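Local coordinates for protein DegT/DnrJ/EryC1/StrS aminotransferase (Brucella abortus 2308, PDB 4QGR) that binds pyridoxal 5'-phosphate and probably catalyses transamination, at residues F147-S152 with P285-G290; R273-L278 with S293-Y298. One frame throughout, in Å; residues are numbered along the deposited sequence.

Contact 1 lies near the surface and contact 2 is buried, yet both involve the chain that follows the long helix 247-278. In contact 1 a loop leading from the central mixed sheet meets the connection into strand 291-292, through a few apolar side-chain atoms and no hydrogen bond. Contact 2 sets the last turns of helix 247-278 against the loop that enters strand 298-301, and combines aromatic stacking with a buried polar bond. The two touch directly, their centres 11 Å apart: Pro285 accepts a probable hydrogen bond from Asn275 and packs on Tyr298, and the loop 147-152 is joined by a probable backbone hydrogen bond to 293-298.

Contact 1: F147-S152 with P285-G290; sequences FGLAAS and PELPAG
Leu149 and Leu287 mark the closest approach of two irregular loops, 147-152 and 285-290, whose CA atoms are still 8.2 Å apart there, so side chains rather than backbone bonds must span the gap. Leu149 does most of this. Its CG stands anti to the backbone N (chi1 -179°), which carries the branched end out to the other loop. There a single methyl meets two neighbours: CD1 of Leu149 lies 4.1 Å from CD of Pro288 and, at a looser 4.4 Å, faces CD2 of Leu287, methyl against methyl. The proline offers a rigid ring, met at its CD corner by the leucine methyl, and the two side chains cross obliquely. The contact is small, burying 87 Å² over both sides, and Pro288 remains exposed to solvent, while the two leucines are partly covered. Leu287 also touches Trp295 and, on helix 247-278, Asp268 and Arg272.

The chain belongs to the fold type I family of pyridoxal phosphate enzymes, and 147-152 is one of the loops that follow a parallel strand of its central sheet, running from strand 137-141 to helix 153-163. The neighbouring residues tie this loop to the cofactor region. Phe147 N hydrogen-bonds to the side chain of Gln173, a residue that binds the cofactor, and the side chain of Leu149 is about 8 Å from that of Gln173. Gly148 takes a positive phi of 106°, at which a side chain would press on the preceding carbonyl oxygen, and glycine fits the turn for that reason. Beyond it, the backbone O of Leu149 accepts a bond from Asn117 ND2, holding the peptide just past the leucine.

Contact 2: R273-L278 with S293-Y298; sequences RYNEAL and SAWAQY
The hydroxyl of Tyr298 donates a remarkably short hydrogen bond to Asn275, with OH only 2.4 Å from OD1; the exact length is doubtful, though the pairing is plain. The amide oxygen comes in at the edge of the tyrosine ring, near its plane, while the amide plane is turned 38° from that ring. ND2 of Asn275 is used as well, bonding to the backbone O of Pro285, which is consistent with the modelled orientation of the amide. The same ND2 lies 4.5 Å from CH2 of Trp295.

Tyr274, one residue earlier on helix 247-278, covers a face of the Tyr298 ring in a tilted face-to-face stack: the centroids are 4.4 Å apart and the planes 29° from parallel. Tyr274 CD2 sits 3.5 Å above the centre of the Tyr298 ring. Tyr274 CB lies 3.3 Å from Tyr298 CZ, at the phenol end. Tyr298 reaches into this site because its CG is anti to the backbone N (chi1 179°), and the hydroxyl of Tyr274 goes on to the backbone O of Pro357.

Tyrosine thus suits position 298 twice over, its ring stacking in a buried place and its hydroxyl giving a partner to the Asn275 oxygen, which would otherwise be costly to bury.

Contact 1: F147-S152 with P285-G290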
loop_
_atom_site.group_PDB
_atom_site.type_symbol
_atom_site.label_atom_id
_atom_site.label_comp_id
_atom_site.label_asym_id
_atom_site.label_seq_id
_atom_site.Cartn_x
_atom_site.Cartn_y
_atom_site.Cartn_z
ATOM N N PHE A 147 3.674 22.329 -2.747
ATOM C CA PHE A 147 5.122 22.674 -2.854
ATOM C C PHE A 147 5.788 22.945 -1.524
ATOM O O PHE A 147 6.924 23.416 -1.481
ATOM C CB PHE A 147 5.398 23.850 -3.837
ATOM C CG PHE A 147 4.813 23.645 -5.231
ATOM C CD1 PHE A 147 4.794 22.393 -5.845
ATOM C CD2 PHE A 147 4.266 24.702 -5.903
ATOM C CE1 PHE A 147 4.268 22.229 -7.126
ATOM C CE2 PHE A 147 3.740 24.534 -7.216
ATOM C CZ PHE A 147 3.752 23.291 -7.826
ATOM N N GLY A 148 5.070 22.639 -0.450
ATOM C CA GLY A 148 5.612 22.840 0.924
ATOM C C GLY A 148 5.063 23.982 1.698
ATOM O O GLY A 148 5.389 24.143 2.898
ATOM N N LEU A 149 4.182 24.775 1.066
ATOM C CA LEU A 149 3.659 25.998 1.649
ATOM C C LEU A 149 2.295 25.734 2.284
ATOM O O LEU A 149 1.402 25.229 1.600
ATOM C CB LEU A 149 3.491 27.039 0.553
ATOM C CG LEU A 149 2.961 28.442 0.953
ATOM C CD1 LEU A 149 3.951 29.086 1.883
ATOM C CD2 LEU A 149 2.709 29.278 -0.306
ATOM N N ALA A 150 2.123 26.089 3.576
ATOM C CA ALA A 150 0.878 25.775 4.262
ATOM C C ALA A 150 -0.304 26.533 3.643
ATOM O O ALA A 150 -0.202 27.729 3.305
ATOM C CB ALA A 150 0.954 26.102 5.750
ATOM N N ALA A 151 -1.402 25.816 3.486
ATOM C CA ALA A 151 -2.675 26.398 3.035
ATOM C C ALA A 151 -3.266 27.319 4.121
ATOM O O ALA A 151 -2.757 27.404 5.259
ATOM C CB ALA A 151 -3.654 25.284 2.674
ATOM N N SER A 152 -4.377 27.965 3.795
ATOM C CA SER A 152 -4.930 28.996 4.676
ATOM C C SER A 152 -5.878 28.426 5.691
ATOM O O SER A 152 -7.082 28.587 5.550
ATOM C CB SER A 152 -5.606 30.084 3.867
ATOM O OG SER A 152 -4.606 30.792 3.168
ATOM N N PRO A 285 8.057 32.555 -5.916
ATOM C CA PRO A 285 7.215 32.137 -4.812
ATOM C C PRO A 285 7.599 32.843 -3.497
ATOM O O PRO A 285 8.371 32.338 -2.700
ATOM C CB PRO A 285 7.466 30.622 -4.771
ATOM C CG PRO A 285 8.902 30.475 -5.220
ATOM C CD PRO A 285 9.052 31.512 -6.295
ATOM N N GLU A 286 7.026 33.999 -3.242
ATOM C CA GLU A 286 7.315 34.724 -1.992
ATOM C C GLU A 286 6.860 33.940 -0.747
ATOM O O GLU A 286 5.847 33.251 -0.779
ATOM C CB GLU A 286 6.655 36.109 -2.010
ATOM C CG GLU A 286 7.282 37.055 -3.004
ATOM C CD GLU A 286 8.544 37.687 -2.461
ATOM O OE1 GLU A 286 8.503 38.201 -1.314
ATOM O OE2 GLU A 286 9.578 37.678 -3.170
ATOM N N LEU A 287 7.646 34.023 0.318
ATOM C CA LEU A 287 7.329 33.386 1.575
ATOM C C LEU A 287 6.598 34.418 2.393
ATOM O O LEU A 287 7.176 35.422 2.753
ATOM C CB LEU A 287 8.586 33.005 2.334
ATOM C CG LEU A 287 9.092 31.597 2.247
ATOM C CD1 LEU A 287 10.344 31.532 3.112
ATOM C CD2 LEU A 287 8.030 30.576 2.692
ATOM N N PRO A 288 5.320 34.183 2.672
ATOM C CA PRO A 288 4.629 35.164 3.514
ATOM C C PRO A 288 5.211 35.212 4.930
ATOM O O PRO A 288 5.741 34.220 5.418
ATOM C CB PRO A 288 3.179 34.670 3.539
ATOM C CG PRO A 288 3.072 33.679 2.440
ATOM C CD PRO A 288 4.436 33.091 2.246
ATOM N N ALA A 289 5.142 36.389 5.560
ATOM C CA ALA A 289 5.558 36.552 6.960
ATOM C C ALA A 289 5.036 35.389 7.805
ATOM O O ALA A 289 3.928 34.984 7.580
ATOM C CB ALA A 289 5.007 37.875 7.507
ATOM N N GLY A 290 5.817 34.900 8.770
ATOM C CA GLY A 290 5.379 33.861 9.683
ATOM C C GLY A 290 5.398 32.438 9.125
ATOM O O GLY A 290 5.027 31.497 9.833
#

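Contact 2: R273-L278 with S293-Y298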
loop_
_atom_site.group_PDB
_atom_site.type_symbol
_atom_site.label_atom_id
_atom_site.label_comp_id
_atom_site.label_asym_id
_atom_site.label_seq_id
_atom_site.Cartn_x
_atom_site.Cartn_y
_atom_site.Cartn_z
ATOM N N ARG A 273 17.453 33.070 -1.657
ATOM C CA ARG A 273 18.458 33.502 -2.625
ATOM C C ARG A 273 17.894 33.472 -4.059
ATOM O O ARG A 273 18.138 34.414 -4.833
ATOM C CB ARG A 273 19.746 32.690 -2.488
ATOM C CG ARG A 273 20.938 33.295 -3.213
ATOM C CD ARG A 273 22.214 32.673 -2.672
ATOM N NE ARG A 273 23.392 33.293 -3.275
ATOM C CZ ARG A 273 24.051 32.847 -4.341
ATOM N NH1 ARG A 273 23.704 31.726 -4.961
ATOM N NH2 ARG A 273 25.117 33.521 -4.772
ATOM N N TYR A 274 17.148 32.438 -4.431
ATOM C CA TYR A 274 16.479 32.476 -5.735
ATOM C C TYR A 274 15.512 33.658 -5.819
ATOM O O TYR A 274 15.452 34.357 -6.841
ATOM C CB TYR A 274 15.635 31.230 -5.961
ATOM C CG TYR A 274 16.248 29.982 -6.568
ATOM C CD1 TYR A 274 17.047 30.016 -7.732
ATOM C CD2 TYR A 274 15.915 28.730 -6.035
ATOM C CE1 TYR A 274 17.524 28.848 -8.303
ATOM C CE2 TYR A 274 16.370 27.558 -6.591
ATOM C CZ TYR A 274 17.171 27.617 -7.746
ATOM O OH TYR A 274 17.588 26.448 -8.314
ATOM N N ASN A 275 14.700 33.842 -4.777
ATOM C CA ASN A 275 13.630 34.853 -4.849
ATOM C C ASN A 275 14.228 36.249 -5.072
ATOM O O ASN A 275 13.777 36.960 -5.967
ATOM C CB ASN A 275 12.733 34.849 -3.604
ATOM C CG ASN A 275 11.761 33.657 -3.576
ATOM O OD1 ASN A 275 11.598 32.922 -4.563
ATOM N ND2 ASN A 275 11.079 33.498 -2.460
ATOM N N GLU A 276 15.265 36.589 -4.303
ATOM C CA GLU A 276 15.885 37.916 -4.403
ATOM C C GLU A 276 16.575 38.114 -5.751
ATOM O O GLU A 276 16.558 39.200 -6.297
ATOM C CB GLU A 276 16.851 38.166 -3.229
ATOM C CG GLU A 276 16.098 38.304 -1.905
ATOM C CD GLU A 276 15.030 39.416 -1.930
ATOM O OE1 GLU A 276 15.330 40.544 -2.409
ATOM O OE2 GLU A 276 13.877 39.169 -1.487
ATOM N N ALA A 277 17.126 37.048 -6.329
ATOM C CA ALA A 277 17.891 37.190 -7.564
ATOM C C ALA A 277 16.995 37.172 -8.794
ATOM O O ALA A 277 17.385 37.691 -9.848
ATOM C CB ALA A 277 18.940 36.092 -7.656
ATOM N N LEU A 278 15.811 36.565 -8.680
ATOM C CA LEU A 278 14.960 36.314 -9.858
ATOM C C LEU A 278 13.695 37.152 -9.954
ATOM O O LEU A 278 13.035 37.153 -10.991
ATOM C CB LEU A 278 14.573 34.818 -9.904
ATOM C CG LEU A 278 15.741 33.869 -10.214
ATOM C CD1 LEU A 278 15.312 32.429 -10.003
ATOM C CD2 LEU A 278 16.262 34.080 -11.627
ATOM N N SER A 293 8.318 27.371 4.331
ATOM C CA SER A 293 7.895 26.314 3.420
ATOM C C SER A 293 8.861 25.125 3.497
ATOM O O SER A 293 10.071 25.296 3.756
ATOM C CB SER A 293 7.884 26.850 1.968
ATOM O OG SER A 293 7.546 25.779 1.083
ATOM N N ALA A 294 8.341 23.907 3.297
ATOM C CA ALA A 294 9.205 22.768 3.118
ATOM C C ALA A 294 9.918 22.795 1.759
ATOM O O ALA A 294 10.888 22.072 1.589
ATOM C CB ALA A 294 8.446 21.477 3.262
ATOM N N TRP A 295 9.489 23.667 0.828
ATOM C CA TRP A 295 10.123 23.726 -0.518
ATOM C C TRP A 295 10.274 22.354 -1.136
ATOM O O TRP A 295 11.324 22.025 -1.677
ATOM C CB TRP A 295 11.472 24.445 -0.471
ATOM C CG TRP A 295 11.291 25.901 -0.038
ATOM C CD1 TRP A 295 11.655 26.451 1.147
ATOM C CD2 TRP A 295 10.663 26.919 -0.784
ATOM N NE1 TRP A 295 11.303 27.776 1.188
ATOM C CE2 TRP A 295 10.687 28.084 -0.002
ATOM C CE3 TRP A 295 10.127 26.987 -2.076
ATOM C CZ2 TRP A 295 10.166 29.289 -0.445
ATOM C CZ3 TRP A 295 9.564 28.206 -2.499
ATOM C CH2 TRP A 295 9.609 29.329 -1.701
ATOM N N ALA A 296 9.213 21.559 -1.114
ATOM C CA ALA A 296 9.205 20.347 -1.894
ATOM C C ALA A 296 9.543 20.639 -3.338
ATOM O O ALA A 296 10.201 19.836 -4.008
ATOM C CB ALA A 296 7.861 19.686 -1.784
ATOM N N GLN A 297 9.072 21.786 -3.837
ATOM C CA GLN A 297 9.472 22.312 -5.140
ATOM C C GLN A 297 9.644 23.827 -5.017
ATOM O O GLN A 297 8.962 24.483 -4.190
ATOM C CB GLN A 297 8.404 22.060 -6.241
ATOM C CG GLN A 297 8.003 20.594 -6.361
ATOM C CD GLN A 297 9.069 19.680 -6.882
ATOM O OE1 GLN A 297 10.037 20.137 -7.488
ATOM N NE2 GLN A 297 8.866 18.344 -6.699
ATOM N N TYR A 298 10.486 24.377 -5.888
ATOM C CA TYR A 298 10.713 25.818 -5.993
ATOM C C TYR A 298 10.137 26.202 -7.352
ATOM O O TYR A 298 10.719 25.895 -8.394
ATOM C CB TYR A 298 12.181 26.180 -5.883
ATOM C CG TYR A 298 12.364 27.689 -6.012
ATOM C CD1 TYR A 298 12.509 28.285 -7.271
ATOM C CD2 TYR A 298 12.239 28.506 -4.922
ATOM C CE1 TYR A 298 12.614 29.685 -7.403
ATOM C CE2 TYR A 298 12.329 29.907 -5.048
ATOM C CZ TYR A 298 12.487 30.478 -6.297
ATOM O OH TYR A 298 12.591 31.856 -6.444
#